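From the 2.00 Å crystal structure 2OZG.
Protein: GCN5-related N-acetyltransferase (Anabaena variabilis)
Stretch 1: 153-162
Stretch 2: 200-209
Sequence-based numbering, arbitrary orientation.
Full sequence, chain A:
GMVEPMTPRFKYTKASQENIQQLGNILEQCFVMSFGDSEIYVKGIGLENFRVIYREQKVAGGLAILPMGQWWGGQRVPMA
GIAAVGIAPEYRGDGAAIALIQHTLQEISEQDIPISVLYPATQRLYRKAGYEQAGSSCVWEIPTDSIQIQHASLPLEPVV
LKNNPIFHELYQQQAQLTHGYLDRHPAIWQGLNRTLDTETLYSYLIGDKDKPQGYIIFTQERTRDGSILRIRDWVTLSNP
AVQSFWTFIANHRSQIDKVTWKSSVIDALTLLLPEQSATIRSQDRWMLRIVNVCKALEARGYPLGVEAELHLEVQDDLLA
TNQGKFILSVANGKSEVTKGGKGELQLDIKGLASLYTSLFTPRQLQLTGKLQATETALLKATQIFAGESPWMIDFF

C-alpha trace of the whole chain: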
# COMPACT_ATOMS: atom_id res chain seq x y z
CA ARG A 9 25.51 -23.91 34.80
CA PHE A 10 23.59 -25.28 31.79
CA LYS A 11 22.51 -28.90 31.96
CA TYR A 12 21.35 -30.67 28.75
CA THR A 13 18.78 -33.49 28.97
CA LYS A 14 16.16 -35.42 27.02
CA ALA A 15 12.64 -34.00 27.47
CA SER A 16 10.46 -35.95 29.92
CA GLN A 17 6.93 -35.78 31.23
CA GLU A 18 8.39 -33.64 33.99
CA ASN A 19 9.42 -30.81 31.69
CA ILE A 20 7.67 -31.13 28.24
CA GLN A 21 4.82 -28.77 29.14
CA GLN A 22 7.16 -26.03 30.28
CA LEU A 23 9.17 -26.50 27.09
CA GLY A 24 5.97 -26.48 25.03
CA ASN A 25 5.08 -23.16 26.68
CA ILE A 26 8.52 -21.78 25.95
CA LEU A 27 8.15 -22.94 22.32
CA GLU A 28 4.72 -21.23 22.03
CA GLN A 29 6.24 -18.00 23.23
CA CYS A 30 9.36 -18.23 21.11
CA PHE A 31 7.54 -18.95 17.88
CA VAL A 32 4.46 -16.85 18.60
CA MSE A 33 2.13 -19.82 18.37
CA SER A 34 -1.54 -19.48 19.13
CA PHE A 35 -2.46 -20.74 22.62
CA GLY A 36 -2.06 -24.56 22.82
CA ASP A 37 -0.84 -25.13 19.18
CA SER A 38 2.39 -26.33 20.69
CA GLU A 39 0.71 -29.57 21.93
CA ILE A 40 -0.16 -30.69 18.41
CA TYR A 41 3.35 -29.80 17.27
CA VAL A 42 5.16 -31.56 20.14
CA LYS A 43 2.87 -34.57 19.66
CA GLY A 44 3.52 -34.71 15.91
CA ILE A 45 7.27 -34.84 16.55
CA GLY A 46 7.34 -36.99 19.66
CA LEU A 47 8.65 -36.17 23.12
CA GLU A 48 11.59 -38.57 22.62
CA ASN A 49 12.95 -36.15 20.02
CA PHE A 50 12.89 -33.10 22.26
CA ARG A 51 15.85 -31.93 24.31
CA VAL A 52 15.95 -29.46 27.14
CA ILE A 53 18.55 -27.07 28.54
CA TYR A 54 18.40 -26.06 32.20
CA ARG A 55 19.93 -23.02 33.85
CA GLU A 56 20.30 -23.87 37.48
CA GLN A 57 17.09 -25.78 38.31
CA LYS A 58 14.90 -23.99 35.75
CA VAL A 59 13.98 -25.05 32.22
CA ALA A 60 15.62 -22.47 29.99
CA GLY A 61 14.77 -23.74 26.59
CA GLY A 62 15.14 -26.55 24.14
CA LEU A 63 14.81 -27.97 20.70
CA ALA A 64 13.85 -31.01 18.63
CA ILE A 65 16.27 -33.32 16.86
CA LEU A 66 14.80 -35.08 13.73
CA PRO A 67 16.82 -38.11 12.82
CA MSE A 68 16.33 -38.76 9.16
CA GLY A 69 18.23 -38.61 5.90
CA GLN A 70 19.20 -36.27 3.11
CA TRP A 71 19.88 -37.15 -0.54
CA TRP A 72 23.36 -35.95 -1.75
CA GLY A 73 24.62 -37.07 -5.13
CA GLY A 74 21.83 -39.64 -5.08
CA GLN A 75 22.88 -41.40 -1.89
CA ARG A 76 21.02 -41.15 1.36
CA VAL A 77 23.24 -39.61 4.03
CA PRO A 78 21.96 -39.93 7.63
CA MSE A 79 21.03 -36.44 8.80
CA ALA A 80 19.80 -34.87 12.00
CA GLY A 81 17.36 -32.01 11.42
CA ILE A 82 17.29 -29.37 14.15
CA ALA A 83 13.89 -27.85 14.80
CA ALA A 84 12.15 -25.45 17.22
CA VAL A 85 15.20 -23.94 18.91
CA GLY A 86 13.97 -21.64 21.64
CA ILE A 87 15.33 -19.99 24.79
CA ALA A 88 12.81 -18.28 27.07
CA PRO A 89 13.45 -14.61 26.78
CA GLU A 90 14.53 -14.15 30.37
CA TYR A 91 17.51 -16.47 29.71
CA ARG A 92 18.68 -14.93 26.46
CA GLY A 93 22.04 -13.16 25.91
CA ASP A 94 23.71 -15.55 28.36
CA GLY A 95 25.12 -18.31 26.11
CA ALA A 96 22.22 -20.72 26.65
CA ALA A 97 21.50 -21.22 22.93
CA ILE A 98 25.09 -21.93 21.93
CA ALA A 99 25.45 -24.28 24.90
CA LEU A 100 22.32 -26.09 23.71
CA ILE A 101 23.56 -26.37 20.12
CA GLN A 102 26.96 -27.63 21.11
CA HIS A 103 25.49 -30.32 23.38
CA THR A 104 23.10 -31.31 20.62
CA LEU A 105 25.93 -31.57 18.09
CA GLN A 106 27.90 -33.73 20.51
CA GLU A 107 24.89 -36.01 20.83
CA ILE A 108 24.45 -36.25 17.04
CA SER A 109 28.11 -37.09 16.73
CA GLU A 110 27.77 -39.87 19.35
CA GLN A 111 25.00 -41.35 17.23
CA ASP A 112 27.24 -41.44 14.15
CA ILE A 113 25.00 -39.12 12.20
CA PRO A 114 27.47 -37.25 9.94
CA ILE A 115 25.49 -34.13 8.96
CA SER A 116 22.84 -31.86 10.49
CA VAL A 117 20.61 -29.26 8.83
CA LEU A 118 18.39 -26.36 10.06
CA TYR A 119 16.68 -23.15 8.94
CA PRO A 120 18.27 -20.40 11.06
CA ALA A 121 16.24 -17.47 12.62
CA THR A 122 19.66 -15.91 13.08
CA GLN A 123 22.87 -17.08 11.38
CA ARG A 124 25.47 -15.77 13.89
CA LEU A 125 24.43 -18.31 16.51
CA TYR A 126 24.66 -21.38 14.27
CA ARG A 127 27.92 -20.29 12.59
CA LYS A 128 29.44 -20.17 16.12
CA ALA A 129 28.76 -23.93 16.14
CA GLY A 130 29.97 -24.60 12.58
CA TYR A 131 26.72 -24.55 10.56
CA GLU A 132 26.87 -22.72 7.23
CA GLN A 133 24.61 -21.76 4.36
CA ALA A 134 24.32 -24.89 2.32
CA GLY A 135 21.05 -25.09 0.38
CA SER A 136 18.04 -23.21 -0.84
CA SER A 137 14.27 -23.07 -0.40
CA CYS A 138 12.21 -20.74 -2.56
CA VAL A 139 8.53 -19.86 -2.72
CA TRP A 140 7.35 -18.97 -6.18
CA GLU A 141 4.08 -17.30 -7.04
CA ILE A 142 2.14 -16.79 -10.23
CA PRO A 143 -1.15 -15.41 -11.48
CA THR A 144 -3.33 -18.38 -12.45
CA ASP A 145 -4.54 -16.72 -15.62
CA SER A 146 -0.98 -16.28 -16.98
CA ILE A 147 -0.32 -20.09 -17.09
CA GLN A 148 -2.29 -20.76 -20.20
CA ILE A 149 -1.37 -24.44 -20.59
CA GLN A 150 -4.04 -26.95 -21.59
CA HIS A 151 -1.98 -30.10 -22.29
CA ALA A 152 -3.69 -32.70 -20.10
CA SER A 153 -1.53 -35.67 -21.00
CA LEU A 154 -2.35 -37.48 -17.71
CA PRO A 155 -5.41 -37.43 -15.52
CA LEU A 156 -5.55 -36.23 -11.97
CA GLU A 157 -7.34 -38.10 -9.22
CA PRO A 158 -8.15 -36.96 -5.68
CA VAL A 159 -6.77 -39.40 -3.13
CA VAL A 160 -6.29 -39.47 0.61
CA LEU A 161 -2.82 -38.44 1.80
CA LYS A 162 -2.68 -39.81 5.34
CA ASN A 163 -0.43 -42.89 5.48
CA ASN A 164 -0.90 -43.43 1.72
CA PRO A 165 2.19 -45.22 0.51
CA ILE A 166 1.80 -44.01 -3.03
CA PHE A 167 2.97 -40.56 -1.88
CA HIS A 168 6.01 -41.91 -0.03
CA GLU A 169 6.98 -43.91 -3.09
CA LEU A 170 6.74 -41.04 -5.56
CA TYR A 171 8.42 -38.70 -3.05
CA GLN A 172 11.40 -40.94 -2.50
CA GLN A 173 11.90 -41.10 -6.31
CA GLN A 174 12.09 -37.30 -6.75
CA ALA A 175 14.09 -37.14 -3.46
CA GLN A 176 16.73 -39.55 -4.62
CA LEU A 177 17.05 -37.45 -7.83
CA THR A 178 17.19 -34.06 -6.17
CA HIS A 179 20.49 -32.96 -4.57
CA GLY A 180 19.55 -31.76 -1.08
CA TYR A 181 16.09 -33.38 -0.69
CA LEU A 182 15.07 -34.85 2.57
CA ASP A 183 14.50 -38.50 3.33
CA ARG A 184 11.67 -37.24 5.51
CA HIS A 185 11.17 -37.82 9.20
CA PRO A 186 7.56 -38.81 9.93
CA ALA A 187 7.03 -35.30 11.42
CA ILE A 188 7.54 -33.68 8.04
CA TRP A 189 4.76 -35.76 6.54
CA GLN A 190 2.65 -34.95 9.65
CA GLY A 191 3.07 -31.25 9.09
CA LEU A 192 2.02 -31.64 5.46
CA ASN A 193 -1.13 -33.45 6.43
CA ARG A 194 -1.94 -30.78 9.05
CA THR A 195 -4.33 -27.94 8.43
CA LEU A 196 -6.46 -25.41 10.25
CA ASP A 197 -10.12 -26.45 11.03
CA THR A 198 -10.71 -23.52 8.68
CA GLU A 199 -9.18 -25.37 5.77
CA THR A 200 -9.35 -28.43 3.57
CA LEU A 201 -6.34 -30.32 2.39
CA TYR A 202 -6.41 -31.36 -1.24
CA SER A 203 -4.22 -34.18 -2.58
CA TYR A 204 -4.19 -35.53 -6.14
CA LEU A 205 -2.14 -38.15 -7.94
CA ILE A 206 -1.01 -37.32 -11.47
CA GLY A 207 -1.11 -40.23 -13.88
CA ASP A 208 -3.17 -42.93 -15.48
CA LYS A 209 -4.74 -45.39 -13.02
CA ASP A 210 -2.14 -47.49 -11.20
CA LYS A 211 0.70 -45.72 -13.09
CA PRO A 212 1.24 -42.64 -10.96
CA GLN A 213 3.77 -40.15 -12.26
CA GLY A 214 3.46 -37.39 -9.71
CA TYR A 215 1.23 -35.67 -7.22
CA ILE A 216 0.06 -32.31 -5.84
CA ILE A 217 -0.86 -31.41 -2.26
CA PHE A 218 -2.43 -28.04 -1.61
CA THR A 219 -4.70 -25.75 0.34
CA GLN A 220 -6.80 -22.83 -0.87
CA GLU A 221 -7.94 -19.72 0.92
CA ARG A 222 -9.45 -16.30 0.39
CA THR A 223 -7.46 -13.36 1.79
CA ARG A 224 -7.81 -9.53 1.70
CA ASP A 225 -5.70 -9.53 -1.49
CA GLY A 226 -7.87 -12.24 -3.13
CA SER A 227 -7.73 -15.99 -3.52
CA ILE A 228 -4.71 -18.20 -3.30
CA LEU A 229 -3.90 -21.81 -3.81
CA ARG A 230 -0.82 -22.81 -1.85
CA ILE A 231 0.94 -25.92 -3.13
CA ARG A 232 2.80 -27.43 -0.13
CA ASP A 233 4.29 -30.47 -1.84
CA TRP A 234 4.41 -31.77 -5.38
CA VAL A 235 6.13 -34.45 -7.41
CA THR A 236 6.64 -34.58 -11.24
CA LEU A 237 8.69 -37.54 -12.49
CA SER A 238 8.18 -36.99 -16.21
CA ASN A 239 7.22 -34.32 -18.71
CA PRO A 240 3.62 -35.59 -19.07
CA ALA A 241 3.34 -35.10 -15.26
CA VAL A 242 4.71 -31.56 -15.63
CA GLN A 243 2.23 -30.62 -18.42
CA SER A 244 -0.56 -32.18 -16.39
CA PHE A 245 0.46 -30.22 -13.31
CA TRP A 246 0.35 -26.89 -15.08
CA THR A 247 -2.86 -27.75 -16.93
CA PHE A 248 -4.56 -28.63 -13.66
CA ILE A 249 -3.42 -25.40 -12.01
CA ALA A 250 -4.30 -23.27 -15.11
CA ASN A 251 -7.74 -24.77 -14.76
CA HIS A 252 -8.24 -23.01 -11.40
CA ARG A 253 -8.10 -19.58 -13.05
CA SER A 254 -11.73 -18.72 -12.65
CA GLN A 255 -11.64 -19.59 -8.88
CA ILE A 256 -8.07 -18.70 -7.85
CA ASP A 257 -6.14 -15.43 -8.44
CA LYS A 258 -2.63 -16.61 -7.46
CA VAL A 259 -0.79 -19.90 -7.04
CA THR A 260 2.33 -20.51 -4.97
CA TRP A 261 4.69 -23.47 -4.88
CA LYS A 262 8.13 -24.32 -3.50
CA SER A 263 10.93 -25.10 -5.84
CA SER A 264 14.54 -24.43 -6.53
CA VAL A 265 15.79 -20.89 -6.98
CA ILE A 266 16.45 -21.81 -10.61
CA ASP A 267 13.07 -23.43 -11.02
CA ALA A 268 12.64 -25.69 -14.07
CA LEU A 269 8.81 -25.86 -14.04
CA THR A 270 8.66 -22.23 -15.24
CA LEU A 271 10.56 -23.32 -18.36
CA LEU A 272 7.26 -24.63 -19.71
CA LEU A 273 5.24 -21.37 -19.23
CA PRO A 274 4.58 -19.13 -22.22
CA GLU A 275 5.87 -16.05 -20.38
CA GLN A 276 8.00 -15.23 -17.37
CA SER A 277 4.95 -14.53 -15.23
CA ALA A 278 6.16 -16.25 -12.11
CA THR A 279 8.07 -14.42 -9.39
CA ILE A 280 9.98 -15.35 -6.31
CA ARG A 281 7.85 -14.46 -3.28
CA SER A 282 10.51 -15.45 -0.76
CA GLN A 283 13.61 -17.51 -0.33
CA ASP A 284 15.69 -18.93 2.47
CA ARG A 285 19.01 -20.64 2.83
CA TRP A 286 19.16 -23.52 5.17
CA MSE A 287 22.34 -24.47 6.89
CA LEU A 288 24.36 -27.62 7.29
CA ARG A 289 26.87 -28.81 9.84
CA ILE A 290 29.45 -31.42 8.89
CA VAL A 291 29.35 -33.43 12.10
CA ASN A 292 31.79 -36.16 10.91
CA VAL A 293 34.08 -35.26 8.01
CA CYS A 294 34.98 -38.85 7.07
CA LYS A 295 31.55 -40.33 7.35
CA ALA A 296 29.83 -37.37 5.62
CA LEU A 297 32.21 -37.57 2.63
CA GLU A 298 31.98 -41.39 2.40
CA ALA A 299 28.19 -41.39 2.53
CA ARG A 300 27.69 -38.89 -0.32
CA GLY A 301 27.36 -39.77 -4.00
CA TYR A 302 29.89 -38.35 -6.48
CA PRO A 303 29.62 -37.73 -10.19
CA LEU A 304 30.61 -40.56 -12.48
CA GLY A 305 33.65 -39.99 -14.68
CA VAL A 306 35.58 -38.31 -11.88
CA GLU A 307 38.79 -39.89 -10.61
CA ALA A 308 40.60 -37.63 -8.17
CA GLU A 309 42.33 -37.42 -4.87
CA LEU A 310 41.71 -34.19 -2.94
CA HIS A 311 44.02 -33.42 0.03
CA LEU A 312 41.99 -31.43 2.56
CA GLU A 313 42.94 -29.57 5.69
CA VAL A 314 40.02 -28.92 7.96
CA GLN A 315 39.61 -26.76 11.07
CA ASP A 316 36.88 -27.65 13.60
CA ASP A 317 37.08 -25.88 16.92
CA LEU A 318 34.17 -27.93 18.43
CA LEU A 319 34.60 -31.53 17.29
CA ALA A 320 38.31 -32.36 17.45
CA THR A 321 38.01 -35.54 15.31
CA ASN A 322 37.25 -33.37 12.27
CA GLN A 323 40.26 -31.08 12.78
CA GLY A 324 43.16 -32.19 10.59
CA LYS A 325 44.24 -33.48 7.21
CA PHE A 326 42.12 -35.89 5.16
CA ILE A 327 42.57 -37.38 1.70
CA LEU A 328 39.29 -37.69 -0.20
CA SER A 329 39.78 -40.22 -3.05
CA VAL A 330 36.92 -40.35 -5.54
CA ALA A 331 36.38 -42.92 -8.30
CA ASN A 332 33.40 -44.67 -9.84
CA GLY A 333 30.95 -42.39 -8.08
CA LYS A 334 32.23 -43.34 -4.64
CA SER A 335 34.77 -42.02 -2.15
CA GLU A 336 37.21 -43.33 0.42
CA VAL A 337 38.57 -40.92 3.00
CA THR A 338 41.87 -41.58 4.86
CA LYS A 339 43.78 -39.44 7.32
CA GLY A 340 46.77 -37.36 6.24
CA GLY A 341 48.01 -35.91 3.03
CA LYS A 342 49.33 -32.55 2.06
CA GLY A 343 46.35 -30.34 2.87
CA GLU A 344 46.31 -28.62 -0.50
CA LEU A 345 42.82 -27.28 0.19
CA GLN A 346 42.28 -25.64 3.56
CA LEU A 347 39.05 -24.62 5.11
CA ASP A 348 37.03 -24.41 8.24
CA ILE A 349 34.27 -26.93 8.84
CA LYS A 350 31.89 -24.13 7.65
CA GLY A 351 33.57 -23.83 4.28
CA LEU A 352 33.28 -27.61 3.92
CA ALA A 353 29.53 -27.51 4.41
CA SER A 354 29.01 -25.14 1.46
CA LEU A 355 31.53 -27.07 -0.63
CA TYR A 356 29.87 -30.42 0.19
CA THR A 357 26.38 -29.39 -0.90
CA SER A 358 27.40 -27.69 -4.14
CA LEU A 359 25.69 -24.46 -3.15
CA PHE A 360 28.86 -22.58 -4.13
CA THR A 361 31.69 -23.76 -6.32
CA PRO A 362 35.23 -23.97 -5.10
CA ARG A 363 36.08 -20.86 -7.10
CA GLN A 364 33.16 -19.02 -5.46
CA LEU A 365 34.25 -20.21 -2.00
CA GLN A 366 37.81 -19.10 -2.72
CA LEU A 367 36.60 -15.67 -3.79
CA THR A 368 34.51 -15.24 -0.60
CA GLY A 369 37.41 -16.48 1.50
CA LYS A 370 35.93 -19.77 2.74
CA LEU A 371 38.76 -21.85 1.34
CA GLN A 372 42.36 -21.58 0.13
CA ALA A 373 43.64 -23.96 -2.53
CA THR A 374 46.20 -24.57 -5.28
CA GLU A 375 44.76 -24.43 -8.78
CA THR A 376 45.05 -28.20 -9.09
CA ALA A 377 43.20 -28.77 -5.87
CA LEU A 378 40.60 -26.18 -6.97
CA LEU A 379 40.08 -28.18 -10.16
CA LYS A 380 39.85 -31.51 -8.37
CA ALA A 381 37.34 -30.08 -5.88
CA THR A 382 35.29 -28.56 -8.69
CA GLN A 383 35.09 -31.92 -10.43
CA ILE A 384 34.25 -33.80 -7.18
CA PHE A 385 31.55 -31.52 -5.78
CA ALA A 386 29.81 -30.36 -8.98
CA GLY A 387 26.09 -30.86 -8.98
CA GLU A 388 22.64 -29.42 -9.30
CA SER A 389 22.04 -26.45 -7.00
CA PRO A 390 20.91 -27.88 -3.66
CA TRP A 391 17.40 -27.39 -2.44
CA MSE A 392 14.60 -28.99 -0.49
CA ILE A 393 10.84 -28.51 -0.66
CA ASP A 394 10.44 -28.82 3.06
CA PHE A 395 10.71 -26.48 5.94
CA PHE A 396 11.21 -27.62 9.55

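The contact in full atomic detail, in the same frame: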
# COMPACT_ATOMS: atom_id res chain seq x y z
N SER A 153 -2.05 -34.38 -20.60
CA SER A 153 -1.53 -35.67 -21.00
C SER A 153 -2.04 -36.79 -20.08
O SER A 153 -2.38 -37.87 -20.53
CB SER A 153 -0.00 -35.61 -20.86
OG SER A 153 0.54 -34.48 -21.49
N LEU A 154 -2.03 -36.52 -18.77
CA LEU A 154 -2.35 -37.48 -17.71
C LEU A 154 -3.49 -36.94 -16.87
O LEU A 154 -3.63 -35.72 -16.72
CB LEU A 154 -1.14 -37.68 -16.79
CG LEU A 154 0.14 -38.11 -17.49
CD1 LEU A 154 1.25 -38.26 -16.51
CD2 LEU A 154 -0.06 -39.40 -18.26
N PRO A 155 -4.35 -37.85 -16.38
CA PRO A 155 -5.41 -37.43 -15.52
C PRO A 155 -4.94 -37.20 -14.11
O PRO A 155 -3.92 -37.72 -13.70
CB PRO A 155 -6.36 -38.63 -15.51
CG PRO A 155 -5.59 -39.75 -15.84
CD PRO A 155 -4.48 -39.27 -16.74
N LEU A 156 -5.75 -36.46 -13.38
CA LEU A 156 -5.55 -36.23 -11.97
C LEU A 156 -6.71 -36.87 -11.24
O LEU A 156 -7.82 -36.90 -11.76
CB LEU A 156 -5.46 -34.75 -11.63
CG LEU A 156 -4.04 -34.26 -11.87
CD1 LEU A 156 -3.93 -33.73 -13.25
CD2 LEU A 156 -3.66 -33.25 -10.85
N GLU A 157 -6.41 -37.37 -10.05
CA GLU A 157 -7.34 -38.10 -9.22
C GLU A 157 -7.19 -37.68 -7.76
O GLU A 157 -6.11 -37.74 -7.26
CB GLU A 157 -7.00 -39.57 -9.33
CG GLU A 157 -8.00 -40.45 -8.64
CD GLU A 157 -7.55 -41.91 -8.55
OE1 GLU A 157 -6.50 -42.27 -9.13
OE2 GLU A 157 -8.25 -42.68 -7.87
N PRO A 158 -8.29 -37.26 -7.09
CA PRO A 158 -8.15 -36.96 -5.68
C PRO A 158 -8.00 -38.24 -4.88
O PRO A 158 -8.67 -39.20 -5.16
CB PRO A 158 -9.47 -36.29 -5.35
CG PRO A 158 -10.47 -36.95 -6.33
CD PRO A 158 -9.67 -37.02 -7.58
N VAL A 159 -7.06 -38.25 -3.95
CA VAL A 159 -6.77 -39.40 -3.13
C VAL A 159 -6.53 -38.91 -1.72
O VAL A 159 -6.31 -37.73 -1.49
CB VAL A 159 -5.52 -40.14 -3.63
CG1 VAL A 159 -5.77 -40.67 -5.06
CG2 VAL A 159 -4.30 -39.21 -3.61
N VAL A 160 -6.56 -39.83 -0.77
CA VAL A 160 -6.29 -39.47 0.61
C VAL A 160 -4.78 -39.52 0.82
O VAL A 160 -4.13 -40.49 0.37
CB VAL A 160 -6.96 -40.45 1.58
CG1 VAL A 160 -6.59 -40.08 3.03
CG2 VAL A 160 -8.45 -40.45 1.38
N LEU A 161 -4.24 -38.50 1.50
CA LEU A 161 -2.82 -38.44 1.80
C LEU A 161 -2.41 -39.33 2.96
O LEU A 161 -1.48 -40.13 2.81
CB LEU A 161 -2.38 -37.01 2.13
CG LEU A 161 -0.94 -36.78 2.60
CD1 LEU A 161 0.06 -37.26 1.55
CD2 LEU A 161 -0.63 -35.27 2.98
N LYS A 162 -3.10 -39.19 4.09
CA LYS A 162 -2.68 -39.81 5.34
C LYS A 162 -2.32 -41.27 5.16
O LYS A 162 -3.12 -42.06 4.69
CB LYS A 162 -3.71 -39.66 6.46
CG LYS A 162 -3.10 -40.02 7.86
CD LYS A 162 -4.09 -39.86 9.02
N THR A 200 -9.29 -27.11 4.13
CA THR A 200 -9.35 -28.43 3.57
C THR A 200 -8.04 -28.66 2.86
O THR A 200 -7.46 -27.75 2.25
CB THR A 200 -10.55 -28.56 2.60
OG1 THR A 200 -11.76 -28.23 3.29
CG2 THR A 200 -10.65 -29.99 2.03
N LEU A 201 -7.56 -29.89 2.99
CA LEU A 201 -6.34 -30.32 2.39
C LEU A 201 -6.73 -31.07 1.14
O LEU A 201 -7.57 -31.98 1.16
CB LEU A 201 -5.60 -31.25 3.34
CG LEU A 201 -4.20 -31.65 2.89
CD1 LEU A 201 -3.24 -30.44 2.84
CD2 LEU A 201 -3.66 -32.69 3.82
N TYR A 202 -6.14 -30.69 0.02
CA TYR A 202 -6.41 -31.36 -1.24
C TYR A 202 -5.12 -32.09 -1.66
O TYR A 202 -3.99 -31.57 -1.54
CB TYR A 202 -6.84 -30.31 -2.29
CG TYR A 202 -8.10 -29.60 -1.90
CD1 TYR A 202 -9.35 -30.21 -2.12
CD2 TYR A 202 -8.07 -28.37 -1.29
CE1 TYR A 202 -10.51 -29.60 -1.74
CE2 TYR A 202 -9.26 -27.74 -0.89
CZ TYR A 202 -10.46 -28.34 -1.13
OH TYR A 202 -11.63 -27.74 -0.75
N SER A 203 -5.30 -33.30 -2.13
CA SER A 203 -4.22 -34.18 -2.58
C SER A 203 -4.68 -34.92 -3.84
O SER A 203 -5.76 -35.52 -3.86
CB SER A 203 -3.99 -35.24 -1.51
OG SER A 203 -3.50 -34.68 -0.35
N TYR A 204 -3.87 -34.88 -4.89
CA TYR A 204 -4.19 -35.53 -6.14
C TYR A 204 -2.96 -36.28 -6.59
O TYR A 204 -1.85 -35.80 -6.38
CB TYR A 204 -4.48 -34.43 -7.20
CG TYR A 204 -5.84 -33.79 -7.05
CD1 TYR A 204 -6.07 -32.83 -6.07
CD2 TYR A 204 -6.88 -34.10 -7.92
CE1 TYR A 204 -7.28 -32.26 -5.93
CE2 TYR A 204 -8.13 -33.53 -7.78
CZ TYR A 204 -8.33 -32.64 -6.77
OH TYR A 204 -9.56 -32.04 -6.68
N LEU A 205 -3.17 -37.40 -7.24
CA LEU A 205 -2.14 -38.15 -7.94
C LEU A 205 -2.26 -37.72 -9.39
O LEU A 205 -3.37 -37.47 -9.88
CB LEU A 205 -2.35 -39.65 -7.90
CG LEU A 205 -2.27 -40.33 -6.53
CD1 LEU A 205 -2.54 -41.86 -6.63
CD2 LEU A 205 -0.95 -40.03 -5.75
N ILE A 206 -1.10 -37.62 -10.05
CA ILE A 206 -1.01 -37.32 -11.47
C ILE A 206 -0.60 -38.61 -12.15
O ILE A 206 0.43 -39.19 -11.82
CB ILE A 206 0.10 -36.28 -11.77
CG1 ILE A 206 -0.19 -34.99 -11.04
CG2 ILE A 206 0.14 -35.98 -13.27
CD1 ILE A 206 0.93 -34.00 -11.00
N GLY A 207 -1.41 -39.06 -13.09
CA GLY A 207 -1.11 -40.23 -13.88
C GLY A 207 -2.30 -41.06 -14.21
O GLY A 207 -3.41 -40.83 -13.66
N ASP A 208 -2.12 -41.98 -15.17
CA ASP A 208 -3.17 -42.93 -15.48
C ASP A 208 -3.28 -43.81 -14.23
O ASP A 208 -2.37 -43.81 -13.38
CB ASP A 208 -2.89 -43.79 -16.72
CG ASP A 208 -2.87 -42.98 -18.00
OD1 ASP A 208 -3.76 -42.13 -18.21
OD2 ASP A 208 -1.96 -43.21 -18.82
N LYS A 209 -4.42 -44.51 -14.14
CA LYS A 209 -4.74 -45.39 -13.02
C LYS A 209 -3.62 -46.39 -12.82
O LYS A 209 -3.19 -47.03 -13.78
CB LYS A 209 -6.07 -46.14 -13.26

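The apolar centre of the contact lies on the face of the sheet that carries Leu-156, Pro-158, Tyr-204 and Ile-206. Leu-156 sits opposite Ile-206 in a non-hydrogen-bonded antiparallel pair, and its CD2 lies 3.9 Å from Ile-206 CG1 and 3.9 Å from Tyr-204 CB, so one methyl group touches two neighbours on the facing strand. Next along, Pro-158 pairs with Tyr-204, where the CA atoms of Pro-158 and Tyr-204 approach to 4.2 Å. The pyrrolidine ring packs over a face of the phenol: Pro-158 CB stands 4.2 Å from the centroid of the Tyr-204 ring, 22° off its normal, a CH-π contact that sets an aliphatic C-H group against the aromatic electrons. The Tyr-204 hydroxyl is satisfied elsewhere in the structure.

Leu-154 CB continues this face, 4.1 Å from Ile-206 CG2. On the face that carries Glu-157 and Leu-205, Val-159 CG2 rests 3.7 Å from Leu-205 CG; farther along, Leu-161 CD2 meets Leu-201 CD2 at 4.1 Å.

The backbones hold these side chains in register. Glu-157 and Leu-205 form the hydrogen-bonded pair, with Glu-157 N donating to Leu-205 O and Leu-205 N to Glu-157 O, both at 3.0 Å. Val-159 N donates to Ser-203 O at 3.0 Å, and Gly-207 N reaches Pro-155 O at 2.9 Å in a nearly linear bond. At the non-hydrogen-bonded position of Pro-158 the backbone nitrogen points away from the partner strand, so the proline's lack of an N-H costs no bond across the pair; Pro-158 CA lies 3.3 Å from Ser-203 O in a CA-H···O contact, as Leu-156 CA does from Leu-205 O.

At the polar edge, Gly-207 adopts backbone angles (144°/166°) that would jam a CB against the preceding carbonyl oxygen, and the chain turns a corner there. Beyond it, the CA-to-CB bond of Asp-208 points away, yet its carboxylate comes back, placing Asp-208 OD1 3.3 Å from Pro-155 CD, a contact without a hydrogen bond.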